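Local coordinates for protein citrinin polyketide synthase (Monascus purpureus, PDB 5MPT) that uses its C-methyltransferase domain to methylate the growing polyketide chain from S-adenosylmethionine during biosynthesis of the mycotoxin citrinin, at residues 213-218 with 237-242. Residues are numbered along the deposited sequence; the frame is centred on the assembly and turned at random. Where two conformers were deposited one is given.
Sequences MGAGTG and YTMTDL. With SAH (S-adenosyl-L-homocysteine), chain B.
D241 reaches across to the glycine-rich turn 213-218 and to the ribose of S-adenosyl-L-homocysteine at once. Its CG is anti to the backbone N (chi1 -162°), which brings the carboxylate between loop and sugar. There OD2 accepts the O2' hydroxyl, while OD1 is shared: it accepts the O3' hydroxyl at 2.7 Å and a weak, bent bond from the N-H of G216. This acidic residue near the C-terminal end of the second strand, gripping both ribose hydroxyls, and the loop sequence GAGTG after the first are hallmarks of class I Rossmann-fold methyltransferases. The loop is tied to the strand again through its backbone, A215 N donating to T240 O over 2.9 Å in a nearly straight bond. On the side chain of A215, CB rests against the extended M239, 3.5 Å from CG and 3.6 Å from CE; the first of these is tighter than normal van der Waals contact. The methyl end of M239 continues to G216 O and G218 CA. T240 lies alongside M213, both side chains pointing the same way; its OG1 donates to E212 O and accepts a bond from a water that in turn accepts from G214 N. The turn folds back on itself through G218 N to A215 O, and it also binds the amino acid end of the ligand: G214 O accepts the amino group, and T217 holds carboxylate O with both N and OG1. G216, with positive phi, brings its CA to 3.1 Å from O3', so that the backbone itself lies against the ribose. The loop links strand 208-213 to helix 221-231, whose T221 touches A215 and M239; strand 235-241 runs parallel between 208-213 and 260-264, with M260 and F262 of the latter packing on M239.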
loop_
_atom_site.group_PDB
_atom_site.type_symbol
_atom_site.label_atom_id
_atom_site.label_comp_id
_atom_site.label_asym_id
_atom_site.label_seq_id
_atom_site.Cartn_x
_atom_site.Cartn_y
_atom_site.Cartn_z
ATOM N N MET A 213 -11.170 -6.974 1.515
ATOM C CA MET A 213 -10.062 -7.908 1.548
ATOM C C MET A 213 -8.811 -7.215 2.057
ATOM O O MET A 213 -8.642 -6.009 1.912
ATOM C CB MET A 213 -9.811 -8.487 0.164
ATOM C CG MET A 213 -11.031 -9.235 -0.341
ATOM S SD MET A 213 -10.726 -10.045 -1.901
ATOM C CE MET A 213 -11.774 -11.483 -1.748
ATOM N N GLY A 214 -7.956 -8.017 2.679
ATOM C CA GLY A 214 -6.690 -7.483 3.186
ATOM C C GLY A 214 -6.889 -6.310 4.117
ATOM O O GLY A 214 -6.072 -5.372 4.146
ATOM N N ALA A 215 -7.948 -6.358 4.921
ATOM C CA ALA A 215 -8.307 -5.208 5.741
ATOM C C ALA A 215 -7.261 -4.931 6.806
ATOM O O ALA A 215 -7.148 -3.793 7.284
ATOM C CB ALA A 215 -9.677 -5.438 6.383
ATOM N N GLY A 216 -6.495 -5.944 7.181
ATOM C CA GLY A 216 -5.355 -5.774 8.042
ATOM C C GLY A 216 -5.636 -5.007 9.311
ATOM O O GLY A 216 -6.474 -5.421 10.124
ATOM N N THR A 217 -4.936 -3.885 9.469
ATOM C CA THR A 217 -4.988 -3.020 10.640
ATOM C C THR A 217 -6.229 -2.141 10.668
ATOM O O THR A 217 -6.441 -1.431 11.655
ATOM C CB THR A 217 -3.734 -2.134 10.708
ATOM O OG1 THR A 217 -3.664 -1.237 9.579
ATOM C CG2 THR A 217 -2.441 -2.982 10.790
ATOM N N GLY A 218 -7.062 -2.199 9.634
ATOM C CA GLY A 218 -8.257 -1.388 9.591
ATOM C C GLY A 218 -8.011 0.042 9.198
ATOM O O GLY A 218 -8.759 0.928 9.628
ATOM N N TYR A 237 -21.210 -5.397 6.126
ATOM C CA TYR A 237 -19.787 -5.171 5.859
ATOM C C TYR A 237 -18.977 -6.336 6.395
ATOM O O TYR A 237 -18.932 -6.556 7.609
ATOM C CB TYR A 237 -19.336 -3.881 6.512
ATOM C CG TYR A 237 -17.999 -3.366 6.047
ATOM C CD1 TYR A 237 -16.812 -3.943 6.479
ATOM C CD2 TYR A 237 -17.929 -2.272 5.203
ATOM C CE1 TYR A 237 -15.587 -3.434 6.069
ATOM C CE2 TYR A 237 -16.725 -1.758 4.795
ATOM C CZ TYR A 237 -15.552 -2.347 5.228
ATOM O OH TYR A 237 -14.352 -1.818 4.808
ATOM N N THR A 238 -18.353 -7.089 5.494
ATOM C CA THR A 238 -17.553 -8.239 5.859
ATOM C C THR A 238 -16.098 -7.800 5.787
ATOM O O THR A 238 -15.561 -7.528 4.704
ATOM C CB THR A 238 -17.855 -9.432 4.948
ATOM O OG1 THR A 238 -19.258 -9.730 4.990
ATOM C CG2 THR A 238 -17.082 -10.667 5.388
ATOM N N MET A 239 -15.474 -7.699 6.948
ATOM C CA MET A 239 -14.074 -7.345 7.044
ATOM C C MET A 239 -13.261 -8.633 7.065
ATOM O O MET A 239 -13.501 -9.510 7.905
ATOM C CB MET A 239 -13.829 -6.527 8.302
ATOM C CG MET A 239 -12.420 -6.045 8.424
ATOM S SD MET A 239 -12.085 -5.470 10.072
ATOM C CE MET A 239 -10.385 -4.958 9.845
ATOM N N THR A 240 -12.311 -8.754 6.142
ATOM C CA THR A 240 -11.536 -9.983 6.017
ATOM C C THR A 240 -10.049 -9.694 5.837
ATOM O O THR A 240 -9.636 -8.580 5.501
ATOM C CB THR A 240 -12.036 -10.828 4.840
ATOM O OG1 THR A 240 -11.492 -10.342 3.611
ATOM C CG2 THR A 240 -13.563 -10.826 4.751
ATOM N N ASP A 241 -9.239 -10.729 6.083
ATOM C CA ASP A 241 -7.788 -10.656 5.911
ATOM C C ASP A 241 -7.259 -12.074 5.957
ATOM O O ASP A 241 -7.924 -12.979 6.448
ATOM C CB ASP A 241 -7.102 -9.819 7.005
ATOM C CG ASP A 241 -5.684 -9.362 6.618
ATOM O OD1 ASP A 241 -5.492 -8.247 6.087
ATOM O OD2 ASP A 241 -4.733 -10.115 6.861
ATOM N N LEU A 242 -6.043 -12.238 5.451
ATOM C CA LEU A 242 -5.348 -13.501 5.612
ATOM C C LEU A 242 -5.030 -13.787 7.073
ATOM O O LEU A 242 -4.952 -14.958 7.460
ATOM C CB LEU A 242 -4.050 -13.487 4.796
ATOM C CG LEU A 242 -3.359 -14.866 4.660
ATOM C CD1 LEU A 242 -4.251 -15.877 3.972
ATOM C CD2 LEU A 242 -2.077 -14.730 3.865
HETATM N N SAH B . -5.301 -2.716 4.048
HETATM C CA SAH B . -4.111 -2.807 4.946
HETATM C CB SAH B . -2.815 -2.163 4.469
HETATM C CG SAH B . -2.080 -2.933 3.386
HETATM S SD SAH B . -1.122 -4.238 4.229
HETATM C C SAH B . -4.499 -2.147 6.299
HETATM O O SAH B . -3.813 -2.655 7.302
HETATM O OXT SAH B . -5.298 -1.251 6.416
HETATM C "C5'" SAH B . -1.534 -5.715 3.264
HETATM C "C4'" SAH B . -2.586 -6.515 4.004
HETATM O "O4'" SAH B . -2.946 -7.590 3.109
HETATM C "C3'" SAH B . -2.117 -7.168 5.311
HETATM O "O3'" SAH B . -3.151 -6.969 6.271
HETATM C "C2'" SAH B . -1.948 -8.649 4.932
HETATM O "O2'" SAH B . -2.236 -9.530 6.015
HETATM C "C1'" SAH B . -2.999 -8.791 3.837
HETATM N N9 SAH B . -2.799 -9.888 2.898
HETATM C C8 SAH B . -1.627 -10.322 2.338
HETATM N N7 SAH B . -1.758 -11.369 1.560
HETATM C C5 SAH B . -3.117 -11.650 1.616
HETATM C C6 SAH B . -3.908 -12.649 1.014
HETATM N N6 SAH B . -3.421 -13.620 0.231
HETATM N N1 SAH B . -5.228 -12.639 1.277
HETATM C C2 SAH B . -5.724 -11.696 2.084
HETATM N N3 SAH B . -5.086 -10.703 2.704
HETATM C C4 SAH B . -3.771 -10.739 2.431
HETATM O O HOH W 1 -8.966 -10.829 2.821
#